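PDB 2YGL: blood group a-and b-cleaving endo-beta-galactosidase from Streptococcus pneumoniae, which probably cleaves blood group A and B antigens as an endo-beta-galactosidase and carries tandem CBM51 carbohydrate-binding modules. Local coordinates for residues Val103-Ile108 / Tyr116-Thr121; His42-Leu47 / Tyr56-Ile61; Tyr73-Gln78 / Gln141-Ile146. All blocks are in the same frame, centred on the assembly; numbering follows the deposited sequence.

Interaction 1 of 3, residues Val103-Ile108 / Tyr116-Thr121; sequences VDRIEI and YSSSVT
Ile108 and Tyr116 form an antiparallel hydrogen-bonded pair, Ile108 N to Tyr116 O 2.9 Å and Tyr116 N to Ile108 O 3.2 Å, and the touching backbones, 105-108 and 116-119, run 169° apart until a type I turn from Ser117 to Val120 takes the second one away. There Ser118 takes over the pairing. Its OG stands between its own backbone N and carbonyl carbon (chi1 62°), where it accepts an almost straight bond from Ile106 N at 2.9 Å. Ser118 N returns a bond to Ile106 O (3.0 Å), and a water accepting from the same OG donates to Asp104 O. This is a beta hairpin at the edge of the five-stranded sheet of the first CBM51 module, with a classic bulge at Asp104 and Arg105 opposite Phe151. On one face, Glu107 CG lies 3.8 Å from Ser117 OG. Arg105, bent at chi3 (71°), gives NE to Glu107 OE2 at 2.8 Å in a salt bridge, while its guanidinium also makes a cation-pi contact with Phe151. On the opposite face Ile108 CB meets Tyr116 CB at 4.1 Å, and Ile106 and Ile108 pack on Phe163 of the facing sheet.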
ATOM      1  N   VAL A 103      33.746  10.204 -14.605  1.00 19.31           N
ATOM      2  CA  VAL A 103      33.079   9.158 -13.839  1.00 19.34           C
ATOM      3  C   VAL A 103      32.839   7.953 -14.742  1.00 19.59           C
ATOM      4  O   VAL A 103      32.165   8.059 -15.767  1.00 19.38           O
ATOM      5  CB  VAL A 103      31.753   9.670 -13.216  1.00 19.32           C
ATOM      6  CG1 VAL A 103      30.924   8.518 -12.634  1.00 19.31           C
ATOM      7  CG2 VAL A 103      32.048  10.713 -12.142  1.00 18.85           C
ATOM      8  N   ASP A 104      33.413   6.817 -14.354  1.00 19.78           N
ATOM      9  CA  ASP A 104      33.333   5.596 -15.149  1.00 20.29           C
ATOM     10  C   ASP A 104      31.918   5.026 -15.215  1.00 20.20           C
ATOM     11  O   ASP A 104      31.450   4.651 -16.289  1.00 20.12           O
ATOM     12  CB  ASP A 104      34.305   4.538 -14.610  1.00 20.50           C
ATOM     13  CG  ASP A 104      35.741   4.755 -15.080  1.00 21.73           C
ATOM     14  OD1 ASP A 104      36.078   5.869 -15.546  1.00 22.56           O
ATOM     15  OD2 ASP A 104      36.541   3.798 -14.975  1.00 22.98           O
ATOM     16  N   ARG A 105      31.234   4.987 -14.072  1.00 20.32           N
ATOM     17  CA  ARG A 105      29.962   4.282 -13.963  1.00 20.54           C
ATOM     18  C   ARG A 105      29.138   4.738 -12.758  1.00 20.51           C
ATOM     19  O   ARG A 105      29.684   5.036 -11.695  1.00 20.39           O
ATOM     20  CB  ARG A 105      30.234   2.779 -13.853  1.00 20.52           C
ATOM     21  CG  ARG A 105      29.073   1.884 -14.211  1.00 21.42           C
ATOM     22  CD  ARG A 105      29.540   0.448 -14.429  1.00 21.86           C
ATOM     23  NE  ARG A 105      29.932  -0.235 -13.197  1.00 22.02           N
ATOM     24  CZ  ARG A 105      31.191  -0.432 -12.805  1.00 22.37           C
ATOM     25  NH1 ARG A 105      32.206   0.002 -13.539  1.00 23.09           N
ATOM     26  NH2 ARG A 105      31.435  -1.077 -11.676  1.00 22.07           N
ATOM     27  N   ILE A 106      27.821   4.791 -12.942  1.00 20.57           N
ATOM     28  CA  ILE A 106      26.882   4.970 -11.837  1.00 20.88           C
ATOM     29  C   ILE A 106      25.886   3.813 -11.856  1.00 21.23           C
ATOM     30  O   ILE A 106      25.309   3.500 -12.902  1.00 21.24           O
ATOM     31  CB  ILE A 106      26.133   6.332 -11.904  1.00 20.78           C
ATOM     32  CG1 ILE A 106      27.121   7.501 -11.797  1.00 20.74           C
ATOM     33  CG2 ILE A 106      25.077   6.425 -10.791  1.00 20.98           C
ATOM     34  CD1 ILE A 106      26.531   8.865 -12.149  1.00 20.64           C
ATOM     35  N   GLU A 107      25.696   3.179 -10.702  1.00 21.48           N
ATOM     36  CA  GLU A 107      24.768   2.060 -10.583  1.00 22.01           C
ATOM     37  C   GLU A 107      23.757   2.255  -9.461  1.00 22.17           C
ATOM     38  O   GLU A 107      24.027   2.945  -8.475  1.00 22.00           O
ATOM     39  CB  GLU A 107      25.523   0.751 -10.343  1.00 22.10           C
ATOM     40  CG  GLU A 107      26.341   0.252 -11.522  1.00 23.02           C
ATOM     41  CD  GLU A 107      27.196  -0.957 -11.172  1.00 24.51           C
ATOM     42  OE1 GLU A 107      27.317  -1.294  -9.972  1.00 24.77           O
ATOM     43  OE2 GLU A 107      27.753  -1.572 -12.106  1.00 25.49           O
ATOM     44  N   ILE A 108      22.588   1.641  -9.632  1.00 22.45           N
ATOM     45  CA  ILE A 108      21.613   1.504  -8.557  1.00 22.89           C
ATOM     46  C   ILE A 108      21.441   0.017  -8.274  1.00 23.36           C
ATOM     47  O   ILE A 108      21.226  -0.782  -9.190  1.00 23.34           O
ATOM     48  CB  ILE A 108      20.251   2.170  -8.894  1.00 22.81           C
ATOM     49  CG1 ILE A 108      20.434   3.654  -9.265  1.00 22.55           C
ATOM     50  CG2 ILE A 108      19.254   2.003  -7.739  1.00 22.61           C
ATOM     51  CD1 ILE A 108      21.014   4.545  -8.155  1.00 21.87           C
ATOM     52  N   TYR A 116      20.002  -0.796 -12.131  1.00 22.74           N
ATOM     53  CA  TYR A 116      20.364   0.168 -13.164  1.00 22.55           C
ATOM     54  C   TYR A 116      21.880   0.303 -13.261  1.00 22.63           C
ATOM     55  O   TYR A 116      22.578   0.337 -12.245  1.00 22.33           O
ATOM     56  CB  TYR A 116      19.731   1.545 -12.915  1.00 22.45           C
ATOM     57  CG  TYR A 116      20.290   2.625 -13.823  1.00 21.98           C
ATOM     58  CD1 TYR A 116      21.427   3.351 -13.458  1.00 21.87           C
ATOM     59  CD2 TYR A 116      19.702   2.902 -15.055  1.00 21.63           C
ATOM     60  CE1 TYR A 116      21.956   4.330 -14.295  1.00 21.77           C
ATOM     61  CE2 TYR A 116      20.224   3.879 -15.897  1.00 21.57           C
ATOM     62  CZ  TYR A 116      21.350   4.587 -15.508  1.00 21.54           C
ATOM     63  OH  TYR A 116      21.871   5.553 -16.332  1.00 22.34           O
ATOM     64  N   SER A 117      22.374   0.385 -14.492  1.00 22.79           N
ATOM     65  CA  SER A 117      23.773   0.697 -14.752  1.00 23.13           C
ATOM     66  C   SER A 117      23.872   1.677 -15.912  1.00 23.43           C
ATOM     67  O   SER A 117      23.209   1.505 -16.936  1.00 23.33           O
ATOM     68  CB  SER A 117      24.571  -0.570 -15.064  1.00 22.99           C
ATOM     69  OG  SER A 117      25.936  -0.261 -15.284  1.00 22.98           O
ATOM     70  N   SER A 118      24.706   2.700 -15.744  1.00 23.86           N
ATOM     71  CA  SER A 118      24.928   3.706 -16.782  1.00 24.32           C
ATOM     72  C   SER A 118      25.759   3.173 -17.956  1.00 24.82           C
ATOM     73  O   SER A 118      25.883   3.842 -18.982  1.00 24.69           O
ATOM     74  CB  SER A 118      25.588   4.957 -16.188  1.00 24.30           C
ATOM     75  OG  SER A 118      26.864   4.664 -15.643  1.00 23.90           O
ATOM     76  N   SER A 119      26.316   1.971 -17.801  1.00 25.48           N
ATOM     77  CA  SER A 119      27.159   1.337 -18.826  1.00 26.19           C
ATOM     78  C   SER A 119      26.440   1.119 -20.153  1.00 26.44           C
ATOM     79  O   SER A 119      27.061   1.175 -21.215  1.00 26.58           O
ATOM     80  CB  SER A 119      27.687  -0.008 -18.329  1.00 26.12           C
ATOM     81  OG  SER A 119      28.450   0.152 -17.153  1.00 27.06           O
ATOM     82  N   VAL A 120      25.136   0.863 -20.072  1.00 26.90           N
ATOM     83  CA  VAL A 120      24.296   0.574 -21.234  1.00 27.28           C
ATOM     84  C   VAL A 120      24.259   1.755 -22.212  1.00 27.40           C
ATOM     85  O   VAL A 120      24.539   1.597 -23.405  1.00 27.62           O
ATOM     86  CB  VAL A 120      22.852   0.178 -20.791  1.00 27.39           C
ATOM     87  CG1 VAL A 120      21.954  -0.102 -21.996  1.00 27.67           C
ATOM     88  CG2 VAL A 120      22.888  -1.029 -19.864  1.00 27.39           C
ATOM     89  N   THR A 121      23.933   2.936 -21.695  1.00 27.35           N
ATOM     90  CA  THR A 121      23.812   4.137 -22.522  1.00 27.29           C
ATOM     91  C   THR A 121      25.105   4.958 -22.551  1.00 27.22           C
ATOM     92  O   THR A 121      25.356   5.696 -23.505  1.00 27.29           O
ATOM     93  CB  THR A 121      22.647   5.033 -22.044  1.00 27.23           C
ATOM     94  OG1 THR A 121      22.878   5.431 -20.688  1.00 27.37           O
ATOM     95  CG2 THR A 121      21.316   4.289 -22.130  1.00 27.05           C
TER
HETATM   96  O   HOH W   1      28.955   4.344 -17.312  1.00 20.98           O

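Interaction 2 of 3, residues His42-Leu47 / Tyr56-Ile61; sequences HTKISL and YFDKGI
Lys44 meets Asp58 through a bend at the end of its chain: the aliphatic part runs out extended, then chi4 of -72° turns NZ to Asp58 OD1. The two side chains lie side by side and point the same way, and Lys44 NZ comes in from above the carboxylate plane and lies 2.9 Å from Asp58 OD1, a salt bridge at the surface. The pair belongs to a beta hairpin of strands 45-48 and 54-57, in which Ser46 and Tyr56 make an antiparallel non-hydrogen-bonded pair. The direct backbone bond beside that pair is Phe57 N to Ile45 O, 2.8 Å. In the other direction a water accepts a hydrogen bond from Ile45 N and donates one to Phe57 O, bridging strands that are diverging here. Ser46 CB rests over one face of the Tyr56 ring, a CH-pi contact 4.0 Å from the ring centroid, and a second water lies between Ser46 OG and Tyr56 OH. Lys44 CB approaches the same ring near its plane, at the edge.

On the other side of the hairpin the Phe57 ring turns its edge to the first strand. Ile45 O lies in its plane, and Leu47 CB touches Phe57 CE1 at 4.3 Å. Phe57 also packs on Ala164, and Ile45 and Leu47 on Val162, which sets the hairpin against strand 160-171. Past Asp58, Lys59 NZ makes salt bridges to Asp11 and Asp31, and Gly60 opens strand 60-64. Having no side chain, Gly60 lets Ile45 CD1 settle directly on the backbone, 3.7 Å from Gly60 CA.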
ATOM      1  N   HIS A  42      25.348  28.015  -0.509  1.00 23.02           N
ATOM      2  CA  HIS A  42      23.910  27.791  -0.699  1.00 22.48           C
ATOM      3  C   HIS A  42      23.570  27.236  -2.087  1.00 22.10           C
ATOM      4  O   HIS A  42      22.406  26.945  -2.381  1.00 21.94           O
ATOM      5  CB  HIS A  42      23.138  29.089  -0.433  1.00 22.51           C
ATOM      6  CG  HIS A  42      23.215  29.566   0.988  1.00 22.82           C
ATOM      7  ND1 HIS A  42      22.392  30.555   1.483  1.00 23.33           N
ATOM      8  CD2 HIS A  42      24.002  29.181   2.022  1.00 22.72           C
ATOM      9  CE1 HIS A  42      22.678  30.768   2.756  1.00 23.09           C
ATOM     10  NE2 HIS A  42      23.650  29.945   3.107  1.00 23.41           N
ATOM     11  N   THR A  43      24.595  27.087  -2.924  1.00 21.66           N
ATOM     12  CA  THR A  43      24.463  26.578  -4.294  1.00 21.34           C
ATOM     13  C   THR A  43      23.624  25.297  -4.375  1.00 21.13           C
ATOM     14  O   THR A  43      23.847  24.344  -3.623  1.00 20.92           O
ATOM     15  CB  THR A  43      25.853  26.335  -4.913  1.00 21.30           C
ATOM     16  OG1 THR A  43      26.646  27.517  -4.760  1.00 21.43           O
ATOM     17  CG2 THR A  43      25.755  25.974  -6.395  1.00 21.39           C
ATOM     18  N   LYS A  44      22.652  25.301  -5.286  1.00 20.98           N
ATOM     19  CA  LYS A  44      21.779  24.150  -5.511  1.00 21.05           C
ATOM     20  C   LYS A  44      22.412  23.159  -6.487  1.00 20.85           C
ATOM     21  O   LYS A  44      23.251  23.536  -7.310  1.00 20.55           O
ATOM     22  CB  LYS A  44      20.422  24.599  -6.065  1.00 21.17           C
ATOM     23  CG  LYS A  44      19.559  25.410  -5.100  1.00 22.19           C
ATOM     24  CD  LYS A  44      18.248  25.819  -5.765  1.00 23.49           C
ATOM     25  CE  LYS A  44      17.410  26.724  -4.870  1.00 24.54           C
ATOM     26  NZ  LYS A  44      16.798  25.986  -3.726  1.00 25.71           N
ATOM     27  N   ILE A  45      21.995  21.898  -6.382  1.00 20.71           N
ATOM     28  CA  ILE A  45      22.355  20.859  -7.344  1.00 20.59           C
ATOM     29  C   ILE A  45      21.861  21.264  -8.733  1.00 20.78           C
ATOM     30  O   ILE A  45      20.703  21.657  -8.898  1.00 20.77           O
ATOM     31  CB  ILE A  45      21.752  19.485  -6.943  1.00 20.58           C
ATOM     32  CG1 ILE A  45      22.451  18.943  -5.693  1.00 20.06           C
ATOM     33  CG2 ILE A  45      21.839  18.479  -8.099  1.00 20.18           C
ATOM     34  CD1 ILE A  45      21.689  17.850  -4.972  1.00 19.80           C
ATOM     35  N   SER A  46      22.748  21.195  -9.722  1.00 21.04           N
ATOM     36  CA  SER A  46      22.364  21.495 -11.098  1.00 21.34           C
ATOM     37  C   SER A  46      23.029  20.572 -12.110  1.00 21.64           C
ATOM     38  O   SER A  46      24.179  20.167 -11.942  1.00 21.38           O
ATOM     39  CB  SER A  46      22.623  22.965 -11.449  1.00 21.21           C
ATOM     40  OG  SER A  46      23.998  23.287 -11.387  1.00 21.02           O
ATOM     41  N   LEU A  47      22.282  20.251 -13.159  1.00 22.19           N
ATOM     42  CA  LEU A  47      22.751  19.360 -14.209  1.00 22.87           C
ATOM     43  C   LEU A  47      22.416  19.910 -15.580  1.00 23.64           C
ATOM     44  O   LEU A  47      21.450  20.664 -15.746  1.00 23.50           O
ATOM     45  CB  LEU A  47      22.131  17.967 -14.052  1.00 22.54           C
ATOM     46  CG  LEU A  47      22.695  17.052 -12.964  1.00 22.01           C
ATOM     47  CD1 LEU A  47      21.865  15.772 -12.838  1.00 21.34           C
ATOM     48  CD2 LEU A  47      24.148  16.721 -13.244  1.00 21.07           C
ATOM     49  N   TYR A  56      18.236  23.432 -12.331  1.00 25.88           N
ATOM     50  CA  TYR A  56      18.508  23.427 -10.891  1.00 25.31           C
ATOM     51  C   TYR A  56      17.497  22.565 -10.137  1.00 24.77           C
ATOM     52  O   TYR A  56      16.348  22.428 -10.558  1.00 24.73           O
ATOM     53  CB  TYR A  56      18.521  24.858 -10.343  1.00 25.42           C
ATOM     54  CG  TYR A  56      19.678  25.684 -10.858  1.00 25.71           C
ATOM     55  CD1 TYR A  56      19.576  26.399 -12.053  1.00 26.51           C
ATOM     56  CD2 TYR A  56      20.883  25.741 -10.157  1.00 26.00           C
ATOM     57  CE1 TYR A  56      20.649  27.153 -12.537  1.00 26.80           C
ATOM     58  CE2 TYR A  56      21.959  26.490 -10.632  1.00 26.55           C
ATOM     59  CZ  TYR A  56      21.832  27.191 -11.820  1.00 26.75           C
ATOM     60  OH  TYR A  56      22.892  27.931 -12.288  1.00 28.06           O
ATOM     61  N   PHE A  57      17.941  21.979  -9.028  1.00 24.13           N
ATOM     62  CA  PHE A  57      17.123  21.049  -8.254  1.00 23.47           C
ATOM     63  C   PHE A  57      17.148  21.432  -6.781  1.00 23.11           C
ATOM     64  O   PHE A  57      18.221  21.638  -6.212  1.00 23.01           O
ATOM     65  CB  PHE A  57      17.657  19.617  -8.397  1.00 23.39           C
ATOM     66  CG  PHE A  57      17.574  19.056  -9.793  1.00 23.05           C
ATOM     67  CD1 PHE A  57      18.557  19.345 -10.740  1.00 22.74           C
ATOM     68  CD2 PHE A  57      16.529  18.208 -10.151  1.00 22.64           C
ATOM     69  CE1 PHE A  57      18.488  18.812 -12.030  1.00 22.74           C
ATOM     70  CE2 PHE A  57      16.452  17.670 -11.438  1.00 22.90           C
ATOM     71  CZ  PHE A  57      17.434  17.973 -12.378  1.00 22.52           C
ATOM     72  N   ASP A  58      15.970  21.519  -6.167  1.00 22.79           N
ATOM     73  CA  ASP A  58      15.855  21.773  -4.726  1.00 22.42           C
ATOM     74  C   ASP A  58      16.312  20.574  -3.891  1.00 21.96           C
ATOM     75  O   ASP A  58      16.879  20.744  -2.810  1.00 21.81           O
ATOM     76  CB  ASP A  58      14.411  22.123  -4.345  1.00 22.61           C
ATOM     77  CG  ASP A  58      13.980  23.499  -4.831  1.00 23.05           C
ATOM     78  OD1 ASP A  58      14.839  24.369  -5.077  1.00 24.03           O
ATOM     79  OD2 ASP A  58      12.759  23.713  -4.957  1.00 24.41           O
ATOM     80  N   LYS A  59      16.051  19.368  -4.394  1.00 21.49           N
ATOM     81  CA  LYS A  59      16.296  18.137  -3.639  1.00 21.05           C
ATOM     82  C   LYS A  59      17.299  17.216  -4.327  1.00 20.79           C
ATOM     83  O   LYS A  59      17.398  17.196  -5.555  1.00 20.62           O
ATOM     84  CB  LYS A  59      14.984  17.378  -3.401  1.00 21.11           C
ATOM     85  CG  LYS A  59      13.835  18.210  -2.802  1.00 21.49           C
ATOM     86  CD  LYS A  59      14.118  18.665  -1.368  1.00 20.98           C
ATOM     87  CE  LYS A  59      14.001  17.522  -0.372  1.00 20.89           C
ATOM     88  NZ  LYS A  59      14.466  17.925   0.984  1.00 20.43           N
ATOM     89  N   GLY A  60      18.035  16.450  -3.524  1.00 20.42           N
ATOM     90  CA  GLY A  60      18.970  15.463  -4.052  1.00 19.96           C
ATOM     91  C   GLY A  60      20.083  15.073  -3.100  1.00 19.57           C
ATOM     92  O   GLY A  60      20.132  15.531  -1.955  1.00 19.37           O
ATOM     93  N   ILE A  61      20.969  14.207  -3.589  1.00 19.17           N
ATOM     94  CA  ILE A  61      22.133  13.742  -2.843  1.00 18.78           C
ATOM     95  C   ILE A  61      23.400  14.072  -3.634  1.00 18.52           C
ATOM     96  O   ILE A  61      23.497  13.757  -4.823  1.00 18.53           O
ATOM     97  CB  ILE A  61      22.058  12.208  -2.567  1.00 18.69           C
ATOM     98  CG1 ILE A  61      20.801  11.837  -1.759  1.00 18.74           C
ATOM     99  CG2 ILE A  61      23.319  11.707  -1.876  1.00 18.69           C
ATOM    100  CD1 ILE A  61      20.719  12.438  -0.353  1.00 18.46           C
TER
HETATM  101  O   HOH W   2      20.085  21.195  -4.398  1.00 16.81           O
HETATM  102  O   HOH W   3      24.907  25.595 -12.538  1.00 20.49           O

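Interaction 3 of 3, residues Tyr73-Gln78 / Gln141-Ile146; sequences YDISGQ and QNAKKI
Tyr73 and Ile146 carry the backbone part of this contact as an antiparallel hydrogen-bonded pair: Tyr73 N donates to Ile146 O at 2.9 Å, and Ile146 N donates to Tyr73 O at 3.1 Å. Next to it, Asp74 and Lys145 form a non-hydrogen-bonded pair. Beyond the strands one more direct backbone bond follows, Ile75 N to Lys144 O (2.8 Å), whose donor stands well above the carbonyl plane. Farther along, a water accepts from Gly77 N and donates to Ala143 O.

The polar side chains gather on the solvent side. Asp74 CG is anti to its backbone N (chi1 179°), and Asp74 OD1 accepts from Ser76 N at 3.0 Å in an Asx turn. Ser76 OG donates to the syn lone pair of Asp74 OD1 at 2.8 Å. These two donors of Ser76 grip Asp74 OD1, although Lys144 O, another acceptor, lies 3.1 Å from Asp74 OD1. Ser76 OG also rests against Lys144 CB and CG, and the carboxylate of Asp111 accepts from Lys144 N and Lys145 N.

Apolar contacts fill the buried side. Ile75 stretches CD1 to Ala143 CB (3.8 Å), while its other branch, CG2, meets Ile146 CG2 as the two side chains cross obliquely. That same Ile146 methyl touches Tyr73 CB. Phe80 packs on Ile75, and Ile108 and Ile110 of the neighbouring strand pack on Ile146. Polar groups lie outside and Ile75, Ile146, Ala143 and Tyr73 inside, as expected of a beta-sandwich; in this CBM51 module strand 69-74 lies next to the central strand 145-151 in one antiparallel sheet.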
ATOM      1  N   TYR A  73      20.150   2.961   1.799  1.00 22.98           N
ATOM      2  CA  TYR A  73      18.971   3.247   2.614  1.00 23.31           C
ATOM      3  C   TYR A  73      18.200   1.969   2.928  1.00 23.79           C
ATOM      4  O   TYR A  73      18.030   1.102   2.061  1.00 23.59           O
ATOM      5  CB  TYR A  73      18.047   4.240   1.901  1.00 23.14           C
ATOM      6  CG  TYR A  73      18.646   5.615   1.691  1.00 22.74           C
ATOM      7  CD1 TYR A  73      19.456   5.883   0.587  1.00 22.23           C
ATOM      8  CD2 TYR A  73      18.394   6.651   2.591  1.00 22.18           C
ATOM      9  CE1 TYR A  73      20.009   7.139   0.387  1.00 21.80           C
ATOM     10  CE2 TYR A  73      18.940   7.917   2.399  1.00 21.79           C
ATOM     11  CZ  TYR A  73      19.750   8.152   1.294  1.00 21.85           C
ATOM     12  OH  TYR A  73      20.298   9.396   1.091  1.00 21.26           O
ATOM     13  N   ASP A  74      17.740   1.864   4.172  1.00 24.38           N
ATOM     14  CA  ASP A  74      16.888   0.760   4.595  1.00 25.08           C
ATOM     15  C   ASP A  74      15.451   1.074   4.210  1.00 25.34           C
ATOM     16  O   ASP A  74      14.858   2.031   4.709  1.00 25.34           O
ATOM     17  CB  ASP A  74      17.009   0.523   6.107  1.00 25.21           C
ATOM     18  CG  ASP A  74      16.119  -0.617   6.608  1.00 25.89           C
ATOM     19  OD1 ASP A  74      15.607  -1.416   5.789  1.00 26.28           O
ATOM     20  OD2 ASP A  74      15.935  -0.718   7.839  1.00 27.17           O
ATOM     21  N   ILE A  75      14.902   0.267   3.309  1.00 25.87           N
ATOM     22  CA  ILE A  75      13.528   0.453   2.847  1.00 26.41           C
ATOM     23  C   ILE A  75      12.620  -0.730   3.222  1.00 26.75           C
ATOM     24  O   ILE A  75      11.568  -0.933   2.606  1.00 26.81           O
ATOM     25  CB  ILE A  75      13.460   0.770   1.320  1.00 26.32           C
ATOM     26  CG1 ILE A  75      14.124  -0.340   0.490  1.00 26.34           C
ATOM     27  CG2 ILE A  75      14.096   2.134   1.035  1.00 26.27           C
ATOM     28  CD1 ILE A  75      13.786  -0.309  -0.992  1.00 25.67           C
ATOM     29  N   SER A  76      13.030  -1.484   4.244  1.00 27.05           N
ATOM     30  CA  SER A  76      12.277  -2.651   4.729  1.00 27.54           C
ATOM     31  C   SER A  76      10.862  -2.286   5.164  1.00 27.61           C
ATOM     32  O   SER A  76      10.670  -1.331   5.916  1.00 27.87           O
ATOM     33  CB  SER A  76      13.004  -3.323   5.897  1.00 27.40           C
ATOM     34  OG  SER A  76      14.262  -3.828   5.494  1.00 28.07           O
ATOM     35  N   GLY A  77       9.883  -3.045   4.673  1.00 27.88           N
ATOM     36  CA  GLY A  77       8.469  -2.863   5.029  1.00 28.04           C
ATOM     37  C   GLY A  77       7.844  -1.525   4.659  1.00 28.16           C
ATOM     38  O   GLY A  77       6.700  -1.248   5.025  1.00 28.27           O
ATOM     39  N   GLN A  78       8.588  -0.702   3.924  1.00 28.14           N
ATOM     40  CA  GLN A  78       8.171   0.666   3.603  1.00 27.99           C
ATOM     41  C   GLN A  78       7.155   0.728   2.468  1.00 27.55           C
ATOM     42  O   GLN A  78       6.411   1.705   2.347  1.00 27.59           O
ATOM     43  CB  GLN A  78       9.390   1.514   3.240  1.00 28.16           C
ATOM     44  CG  GLN A  78      10.388   1.709   4.369  1.00 29.20           C
ATOM     45  CD  GLN A  78      10.095   2.929   5.204  1.00 30.65           C
ATOM     46  OE1 GLN A  78       9.113   2.971   5.944  1.00 31.89           O
ATOM     47  NE2 GLN A  78      10.955   3.935   5.097  1.00 31.12           N
ATOM     48  N   GLN A 141       8.460  -5.812  -4.051  1.00 32.16           N
ATOM     49  CA  GLN A 141       7.647  -5.651  -2.839  1.00 32.55           C
ATOM     50  C   GLN A 141       8.405  -6.045  -1.572  1.00 32.46           C
ATOM     51  O   GLN A 141       8.181  -5.478  -0.501  1.00 32.64           O
ATOM     52  CB  GLN A 141       6.350  -6.461  -2.958  1.00 32.79           C
ATOM     53  CG  GLN A 141       5.260  -6.062  -1.961  1.00 34.00           C
ATOM     54  CD  GLN A 141       3.993  -6.903  -2.086  1.00 35.57           C
ATOM     55  OE1 GLN A 141       3.894  -7.789  -2.942  1.00 36.24           O
ATOM     56  NE2 GLN A 141       3.015  -6.623  -1.228  1.00 36.03           N
ATOM     57  N   ASN A 142       9.312  -7.007  -1.717  1.00 32.33           N
ATOM     58  CA  ASN A 142      10.105  -7.542  -0.612  1.00 32.30           C
ATOM     59  C   ASN A 142      11.381  -6.754  -0.280  1.00 31.91           C
ATOM     60  O   ASN A 142      12.068  -7.078   0.693  1.00 31.99           O
ATOM     61  CB  ASN A 142      10.477  -8.997  -0.918  1.00 32.54           C
ATOM     62  CG  ASN A 142      10.750  -9.227  -2.398  1.00 33.12           C
ATOM     63  OD1 ASN A 142       9.834  -9.515  -3.170  1.00 34.23           O
ATOM     64  ND2 ASN A 142      12.010  -9.094  -2.798  1.00 33.71           N
ATOM     65  N   ALA A 143      11.689  -5.729  -1.076  1.00 31.38           N
ATOM     66  CA  ALA A 143      12.981  -5.027  -1.005  1.00 30.84           C
ATOM     67  C   ALA A 143      13.330  -4.462   0.371  1.00 30.36           C
ATOM     68  O   ALA A 143      12.477  -3.909   1.063  1.00 30.34           O
ATOM     69  CB  ALA A 143      13.057  -3.935  -2.060  1.00 30.91           C
ATOM     70  N   LYS A 144      14.602  -4.603   0.745  1.00 29.79           N
ATOM     71  CA  LYS A 144      15.092  -4.185   2.059  1.00 29.27           C
ATOM     72  C   LYS A 144      16.131  -3.062   1.988  1.00 28.70           C
ATOM     73  O   LYS A 144      16.174  -2.195   2.864  1.00 28.63           O
ATOM     74  CB  LYS A 144      15.672  -5.386   2.818  1.00 29.39           C
ATOM     75  CG  LYS A 144      14.620  -6.378   3.315  1.00 29.93           C
ATOM     76  CD  LYS A 144      15.256  -7.662   3.838  1.00 30.72           C
ATOM     77  CE  LYS A 144      14.211  -8.614   4.408  1.00 31.20           C
ATOM     78  NZ  LYS A 144      13.213  -9.057   3.385  1.00 31.70           N
ATOM     79  N   LYS A 145      16.957  -3.079   0.944  1.00 28.13           N
ATOM     80  CA  LYS A 145      18.099  -2.171   0.848  1.00 27.46           C
ATOM     81  C   LYS A 145      18.298  -1.645  -0.573  1.00 26.93           C
ATOM     82  O   LYS A 145      18.408  -2.425  -1.522  1.00 26.92           O
ATOM     83  CB  LYS A 145      19.367  -2.889   1.322  1.00 27.54           C
ATOM     84  CG  LYS A 145      20.576  -1.994   1.541  1.00 27.93           C
ATOM     85  CD  LYS A 145      21.808  -2.836   1.814  1.00 28.30           C
ATOM     86  CE  LYS A 145      22.929  -2.008   2.404  1.00 28.53           C
ATOM     87  NZ  LYS A 145      24.057  -2.877   2.846  1.00 28.84           N
ATOM     88  N   ILE A 146      18.338  -0.322  -0.709  1.00 26.16           N
ATOM     89  CA  ILE A 146      18.669   0.312  -1.985  1.00 25.31           C
ATOM     90  C   ILE A 146      19.999   1.064  -1.872  1.00 24.93           C
ATOM     91  O   ILE A 146      20.242   1.775  -0.891  1.00 24.77           O
ATOM     92  CB  ILE A 146      17.514   1.220  -2.525  1.00 25.29           C
ATOM     93  CG1 ILE A 146      17.811   1.678  -3.962  1.00 25.10           C
ATOM     94  CG2 ILE A 146      17.235   2.405  -1.584  1.00 25.01           C
ATOM     95  CD1 ILE A 146      16.610   2.235  -4.717  1.00 24.77           C
TER
HETATM   96  O   HOH W   4      10.444  -4.898   2.641  1.00 35.72           O

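From the N terminus, interaction 2 comes first: it closes the short hairpin between 42-47 and 56-61 and leads into strand 60-64. Interaction 3 follows, joining 73-78 to 141-146 across 62 intervening residues, and interaction 1 falls wholly within that long excursion as a local hairpin. Interactions 1 and 3 belong to one sheet, where strands 105-110 and 145-151 are neighbours, and they touch at Ile108 CG2 and Ile146 CD1, 4.0 Å apart. Interaction 2 does not reach interaction 1, but Ile61 CD1 packs 3.4 Å from Tyr73 OH, linking strand 60-64 of the other sheet to interaction 3. All three lie in the first of the two modules.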